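Local coordinates for nucleosome assembly protein (Plasmodium falciparum, PDB 5X7V), which probably acts as a histone chaperone of the nucleosome assembly protein family, binding histones for the assembly of chromatin, at residues D42-L56 with D69-L81. Residues are numbered along the deposited sequence; the frame is centred on the assembly and turned at random.
Sequences DEIIQKIPGFWANTL and DIDILNHLVKLDL
In the NAP fold a long dimerisation helix leads into an alpha+beta (earmuff) domain, and here Trp52 and Leu79 join helix 51-56, just beyond that long helix, to strand 76-82, outermost in this chain's antiparallel sheet. Leu79 CD1 lies over one face of the indole, 3.7 Å from the centroid of its six-membered ring and 16° off the normal, a CH-pi contact; Phe51 CE2 covers the opposite face, so the flat ring fills a slot between aromatic and aliphatic neighbours. With chi1 at -162° the Leu79 side chain extends away from its own backbone N, and the extended chi2 helps set CD1 over the ring while CB stays 3.6 Å from Trp52 CE2. Leu76 CD2 packs 3.8 Å from Trp52 CB. Farther along, Ala53 is small enough to let helix 68-73 come close, its CB 3.9 Å from Leu73 CB, and Leu56 CD1 meets the methyls of Leu73. Phe51 also meets Phe5 of the second subunit, so the layer behind the indole packs against the dimer partner. At the other end, buried Asp42 faces Asp80, and the ammonium group of Lys78 beside them probably offsets the like charges: Lys78 NZ forms a salt bridge with Asp80 OD1 at 2.9 Å, from above the carboxylate plane, and a second, with only a weak hydrogen bond, to Asp42 OD2 at 3.3 Å.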
loop_
_atom_site.group_PDB
_atom_site.type_symbol
_atom_site.label_atom_id
_atom_site.label_comp_id
_atom_site.label_asym_id
_atom_site.label_seq_id
_atom_site.Cartn_x
_atom_site.Cartn_y
_atom_site.Cartn_z
ATOM N N ASP A 42 2.636 -16.594 18.213
ATOM C CA ASP A 42 2.222 -16.037 19.495
ATOM C C ASP A 42 2.784 -16.840 20.671
ATOM O O ASP A 42 3.035 -16.301 21.747
ATOM C CB ASP A 42 0.692 -15.993 19.616
ATOM C CG ASP A 42 0.078 -14.717 19.043
ATOM O OD1 ASP A 42 0.815 -13.718 18.835
ATOM O OD2 ASP A 42 -1.170 -14.702 18.852
ATOM N N GLU A 43 2.944 -18.138 20.472
ATOM C CA GLU A 43 3.446 -18.995 21.522
ATOM C C GLU A 43 4.918 -18.700 21.767
ATOM O O GLU A 43 5.401 -18.797 22.885
ATOM C CB GLU A 43 3.248 -20.463 21.161
ATOM C CG GLU A 43 1.813 -20.908 21.184
ATOM C CD GLU A 43 1.638 -22.349 20.713
ATOM O OE1 GLU A 43 2.599 -23.156 20.811
ATOM O OE2 GLU A 43 0.521 -22.673 20.249
ATOM N N ILE A 44 5.627 -18.325 20.714
ATOM C CA ILE A 44 7.030 -17.966 20.846
ATOM C C ILE A 44 7.191 -16.597 21.506
ATOM O O ILE A 44 8.110 -16.382 22.308
ATOM C CB ILE A 44 7.734 -17.960 19.493
ATOM C CG1 ILE A 44 7.377 -19.228 18.725
ATOM C CG2 ILE A 44 9.226 -17.883 19.693
ATOM C CD1 ILE A 44 7.960 -19.308 17.358
ATOM N N ILE A 45 6.297 -15.676 21.157
ATOM C CA ILE A 45 6.318 -14.345 21.726
ATOM C C ILE A 45 6.145 -14.455 23.224
ATOM O O ILE A 45 6.783 -13.732 23.966
ATOM C CB ILE A 45 5.239 -13.454 21.097
ATOM C CG1 ILE A 45 5.636 -13.161 19.646
ATOM C CG2 ILE A 45 5.094 -12.166 21.881
ATOM C CD1 ILE A 45 4.554 -12.670 18.738
ATOM N N GLN A 46 5.331 -15.416 23.653
ATOM C CA GLN A 46 5.086 -15.675 25.070
ATOM C C GLN A 46 6.339 -16.039 25.823
ATOM O O GLN A 46 6.409 -15.856 27.032
ATOM C CB GLN A 46 4.064 -16.801 25.257
ATOM C CG GLN A 46 2.633 -16.380 25.071
ATOM C CD GLN A 46 1.639 -17.409 25.577
ATOM O OE1 GLN A 46 1.686 -18.580 25.185
ATOM N NE2 GLN A 46 0.719 -16.975 26.448
ATOM N N LYS A 47 7.315 -16.574 25.110
ATOM C CA LYS A 47 8.506 -17.075 25.742
ATOM C C LYS A 47 9.636 -16.062 25.622
ATOM O O LYS A 47 10.777 -16.351 25.983
ATOM C CB LYS A 47 8.896 -18.410 25.110
ATOM C CG LYS A 47 7.794 -19.459 25.155
ATOM C CD LYS A 47 8.299 -20.866 25.289
ATOM C CE LYS A 47 8.075 -21.686 24.029
ATOM N NZ LYS A 47 8.913 -22.913 24.068
ATOM N N ILE A 48 9.305 -14.873 25.107
ATOM C CA ILE A 48 10.293 -13.803 24.878
ATOM C C ILE A 48 9.913 -12.585 25.704
ATOM O O ILE A 48 9.006 -11.830 25.319
ATOM C CB ILE A 48 10.410 -13.365 23.390
ATOM C CG1 ILE A 48 10.856 -14.516 22.514
ATOM C CG2 ILE A 48 11.423 -12.276 23.240
ATOM C CD1 ILE A 48 10.844 -14.189 21.052
ATOM N N PRO A 49 10.614 -12.385 26.834
ATOM C CA PRO A 49 10.349 -11.402 27.886
ATOM C C PRO A 49 10.194 -9.957 27.406
ATOM O O PRO A 49 11.169 -9.345 26.953
ATOM C CB PRO A 49 11.572 -11.534 28.784
ATOM C CG PRO A 49 12.030 -12.889 28.584
ATOM C CD PRO A 49 11.813 -13.171 27.145
ATOM N N GLY A 50 8.977 -9.428 27.535
ATOM C CA GLY A 50 8.684 -8.063 27.158
ATOM C C GLY A 50 8.851 -7.789 25.681
ATOM O O GLY A 50 9.311 -6.717 25.302
ATOM N N PHE A 51 8.470 -8.762 24.855
ATOM C CA PHE A 51 8.649 -8.691 23.407
ATOM C C PHE A 51 7.928 -7.525 22.745
ATOM O O PHE A 51 8.531 -6.808 21.960
ATOM C CB PHE A 51 8.195 -9.997 22.741
ATOM C CG PHE A 51 8.128 -9.924 21.228
ATOM C CD1 PHE A 51 9.201 -10.302 20.460
ATOM C CD2 PHE A 51 6.981 -9.473 20.578
ATOM C CE1 PHE A 51 9.142 -10.226 19.091
ATOM C CE2 PHE A 51 6.928 -9.393 19.210
ATOM C CZ PHE A 51 8.013 -9.771 18.472
ATOM N N TRP A 52 6.639 -7.339 22.993
ATOM C CA TRP A 52 5.965 -6.289 22.239
ATOM C C TRP A 52 6.451 -4.937 22.683
ATOM O O TRP A 52 6.623 -4.065 21.850
ATOM C CB TRP A 52 4.440 -6.383 22.344
ATOM C CG TRP A 52 3.895 -7.458 21.438
ATOM C CD1 TRP A 52 3.343 -8.643 21.817
ATOM C CD2 TRP A 52 3.903 -7.456 20.006
ATOM N NE1 TRP A 52 2.996 -9.378 20.715
ATOM C CE2 TRP A 52 3.333 -8.679 19.587
ATOM C CE3 TRP A 52 4.341 -6.547 19.038
ATOM C CZ2 TRP A 52 3.173 -9.011 18.226
ATOM C CZ3 TRP A 52 4.191 -6.883 17.687
ATOM C CH2 TRP A 52 3.605 -8.107 17.299
ATOM N N ALA A 53 6.719 -4.769 23.974
ATOM C CA ALA A 53 7.237 -3.502 24.480
ATOM C C ALA A 53 8.462 -3.081 23.692
ATOM O O ALA A 53 8.533 -1.971 23.187
ATOM C CB ALA A 53 7.569 -3.606 25.958
ATOM N N ASN A 54 9.411 -3.995 23.564
ATOM C CA ASN A 54 10.634 -3.746 22.833
ATOM C C ASN A 54 10.488 -3.813 21.331
ATOM O O ASN A 54 11.397 -3.427 20.619
ATOM C CB ASN A 54 11.693 -4.741 23.255
ATOM C CG ASN A 54 12.109 -4.557 24.662
ATOM O OD1 ASN A 54 12.848 -3.641 24.969
ATOM N ND2 ASN A 54 11.625 -5.416 25.542
ATOM N N THR A 55 9.373 -4.325 20.837
ATOM C CA THR A 55 9.144 -4.279 19.409
ATOM C C THR A 55 8.555 -2.950 18.989
ATOM O O THR A 55 9.147 -2.249 18.178
ATOM C CB THR A 55 8.223 -5.357 18.960
ATOM O OG1 THR A 55 8.793 -6.609 19.313
ATOM C CG2 THR A 55 8.074 -5.302 17.473
ATOM N N LEU A 56 7.398 -2.607 19.549
ATOM C CA LEU A 56 6.646 -1.425 19.134
ATOM C C LEU A 56 7.476 -0.149 19.036
ATOM O O LEU A 56 7.428 0.555 18.037
ATOM C CB LEU A 56 5.485 -1.196 20.089
ATOM C CG LEU A 56 4.435 -2.287 20.042
ATOM C CD1 LEU A 56 3.362 -2.028 21.072
ATOM C CD2 LEU A 56 3.843 -2.358 18.663
ATOM N N ASP A 69 4.621 4.355 29.319
ATOM C CA ASP A 69 3.967 3.420 28.428
ATOM C C ASP A 69 4.552 2.026 28.532
ATOM O O ASP A 69 3.830 1.028 28.378
ATOM C CB ASP A 69 4.071 3.902 26.990
ATOM C CG ASP A 69 3.009 4.900 26.646
ATOM O OD1 ASP A 69 2.050 5.049 27.436
ATOM O OD2 ASP A 69 3.119 5.515 25.570
ATOM N N ILE A 70 5.854 1.974 28.810
ATOM C CA ILE A 70 6.608 0.737 28.741
ATOM C C ILE A 70 6.235 -0.136 29.904
ATOM O O ILE A 70 6.218 -1.361 29.780
ATOM C CB ILE A 70 8.128 0.984 28.744
ATOM C CG1 ILE A 70 8.524 1.898 27.593
ATOM C CG2 ILE A 70 8.896 -0.313 28.615
ATOM C CD1 ILE A 70 10.000 2.127 27.528
ATOM N N ASP A 71 5.916 0.500 31.027
ATOM C CA ASP A 71 5.567 -0.227 32.258
ATOM C C ASP A 71 4.375 -1.145 32.067
ATOM O O ASP A 71 4.383 -2.276 32.536
ATOM C CB ASP A 71 5.282 0.742 33.416
ATOM C CG ASP A 71 6.545 1.200 34.117
ATOM O OD1 ASP A 71 7.453 0.347 34.282
ATOM O OD2 ASP A 71 6.629 2.402 34.490
ATOM N N ILE A 72 3.360 -0.647 31.370
ATOM C CA ILE A 72 2.186 -1.442 31.018
ATOM C C ILE A 72 2.493 -2.393 29.848
ATOM O O ILE A 72 2.287 -3.599 29.949
ATOM C CB ILE A 72 0.983 -0.534 30.649
ATOM C CG1 ILE A 72 0.591 0.381 31.822
ATOM C CG2 ILE A 72 -0.215 -1.384 30.270
ATOM C CD1 ILE A 72 1.110 1.781 31.739
ATOM N N LEU A 73 3.033 -1.843 28.764
ATOM C CA LEU A 73 3.404 -2.640 27.595
ATOM C C LEU A 73 4.279 -3.840 27.926
ATOM O O LEU A 73 4.232 -4.854 27.223
ATOM C CB LEU A 73 4.120 -1.782 26.539
ATOM C CG LEU A 73 3.298 -0.806 25.674
ATOM C CD1 LEU A 73 4.185 -0.092 24.662
ATOM C CD2 LEU A 73 2.133 -1.473 24.989
ATOM N N ASN A 74 5.072 -3.735 28.988
ATOM C CA ASN A 74 5.907 -4.853 29.441
ATOM C C ASN A 74 5.119 -6.076 29.909
ATOM O O ASN A 74 5.695 -7.104 30.245
ATOM C CB ASN A 74 6.825 -4.385 30.558
ATOM C CG ASN A 74 8.197 -3.984 30.053
ATOM O OD1 ASN A 74 8.680 -4.529 29.053
ATOM N ND2 ASN A 74 8.840 -3.044 30.749
ATOM N N HIS A 75 3.793 -5.940 29.935
ATOM C CA HIS A 75 2.875 -7.019 30.309
ATOM C C HIS A 75 1.879 -7.268 29.176
ATOM O O HIS A 75 0.852 -7.902 29.358
ATOM C CB HIS A 75 2.145 -6.682 31.615
ATOM C CG HIS A 75 3.065 -6.253 32.718
ATOM N ND1 HIS A 75 3.700 -7.145 33.552
ATOM C CD2 HIS A 75 3.492 -5.023 33.087
ATOM C CE1 HIS A 75 4.464 -6.481 34.406
ATOM N NE2 HIS A 75 4.357 -5.193 34.142
ATOM N N LEU A 76 2.191 -6.745 27.999
ATOM C CA LEU A 76 1.432 -7.088 26.806
ATOM C C LEU A 76 1.861 -8.505 26.420
ATOM O O LEU A 76 2.929 -8.705 25.840
ATOM C CB LEU A 76 1.680 -6.075 25.671
ATOM C CG LEU A 76 0.832 -6.203 24.397
ATOM C CD1 LEU A 76 -0.604 -6.271 24.789
ATOM C CD2 LEU A 76 1.017 -5.054 23.409
ATOM N N VAL A 77 1.037 -9.489 26.780
ATOM C CA VAL A 77 1.360 -10.877 26.519
ATOM C C VAL A 77 0.943 -11.248 25.091
ATOM O O VAL A 77 1.467 -12.208 24.530
ATOM C CB VAL A 77 0.670 -11.854 27.535
ATOM C CG1 VAL A 77 1.047 -11.549 28.950
ATOM C CG2 VAL A 77 -0.822 -11.814 27.404
ATOM N N LYS A 78 0.017 -10.489 24.503
ATOM C CA LYS A 78 -0.584 -10.876 23.221
ATOM C C LYS A 78 -1.136 -9.707 22.418
ATOM O O LYS A 78 -1.903 -8.880 22.936
ATOM C CB LYS A 78 -1.716 -11.879 23.455
ATOM C CG LYS A 78 -1.971 -12.840 22.314
ATOM C CD LYS A 78 -2.331 -14.219 22.850
ATOM C CE LYS A 78 -2.815 -15.123 21.754
ATOM N NZ LYS A 78 -3.766 -14.389 20.931
ATOM N N LEU A 79 -0.765 -9.664 21.142
ATOM C CA LEU A 79 -1.264 -8.649 20.226
ATOM C C LEU A 79 -1.779 -9.363 18.997
ATOM O O LEU A 79 -1.080 -10.213 18.448
ATOM C CB LEU A 79 -0.157 -7.659 19.858
ATOM C CG LEU A 79 -0.435 -6.283 19.253
ATOM C CD1 LEU A 79 0.863 -5.506 19.289
ATOM C CD2 LEU A 79 -0.947 -6.388 17.833
ATOM N N ASP A 80 -2.991 -9.053 18.554
ATOM C CA ASP A 80 -3.482 -9.734 17.361
ATOM C C ASP A 80 -4.199 -8.861 16.391
ATOM O O ASP A 80 -5.040 -8.053 16.747
ATOM C CB ASP A 80 -4.378 -10.903 17.729
ATOM C CG ASP A 80 -3.571 -12.101 18.153
ATOM O OD1 ASP A 80 -3.107 -12.086 19.315
ATOM O OD2 ASP A 80 -3.335 -13.018 17.323
ATOM N N LEU A 81 -3.833 -9.047 15.136
ATOM C CA LEU A 81 -4.492 -8.398 14.039
ATOM C C LEU A 81 -5.470 -9.403 13.478
ATOM O O LEU A 81 -5.101 -10.546 13.217
ATOM C CB LEU A 81 -3.476 -7.953 12.998
ATOM C CG LEU A 81 -4.021 -7.232 11.785
ATOM C CD1 LEU A 81 -4.706 -5.970 12.229
ATOM C CD2 LEU A 81 -2.862 -6.915 10.910
#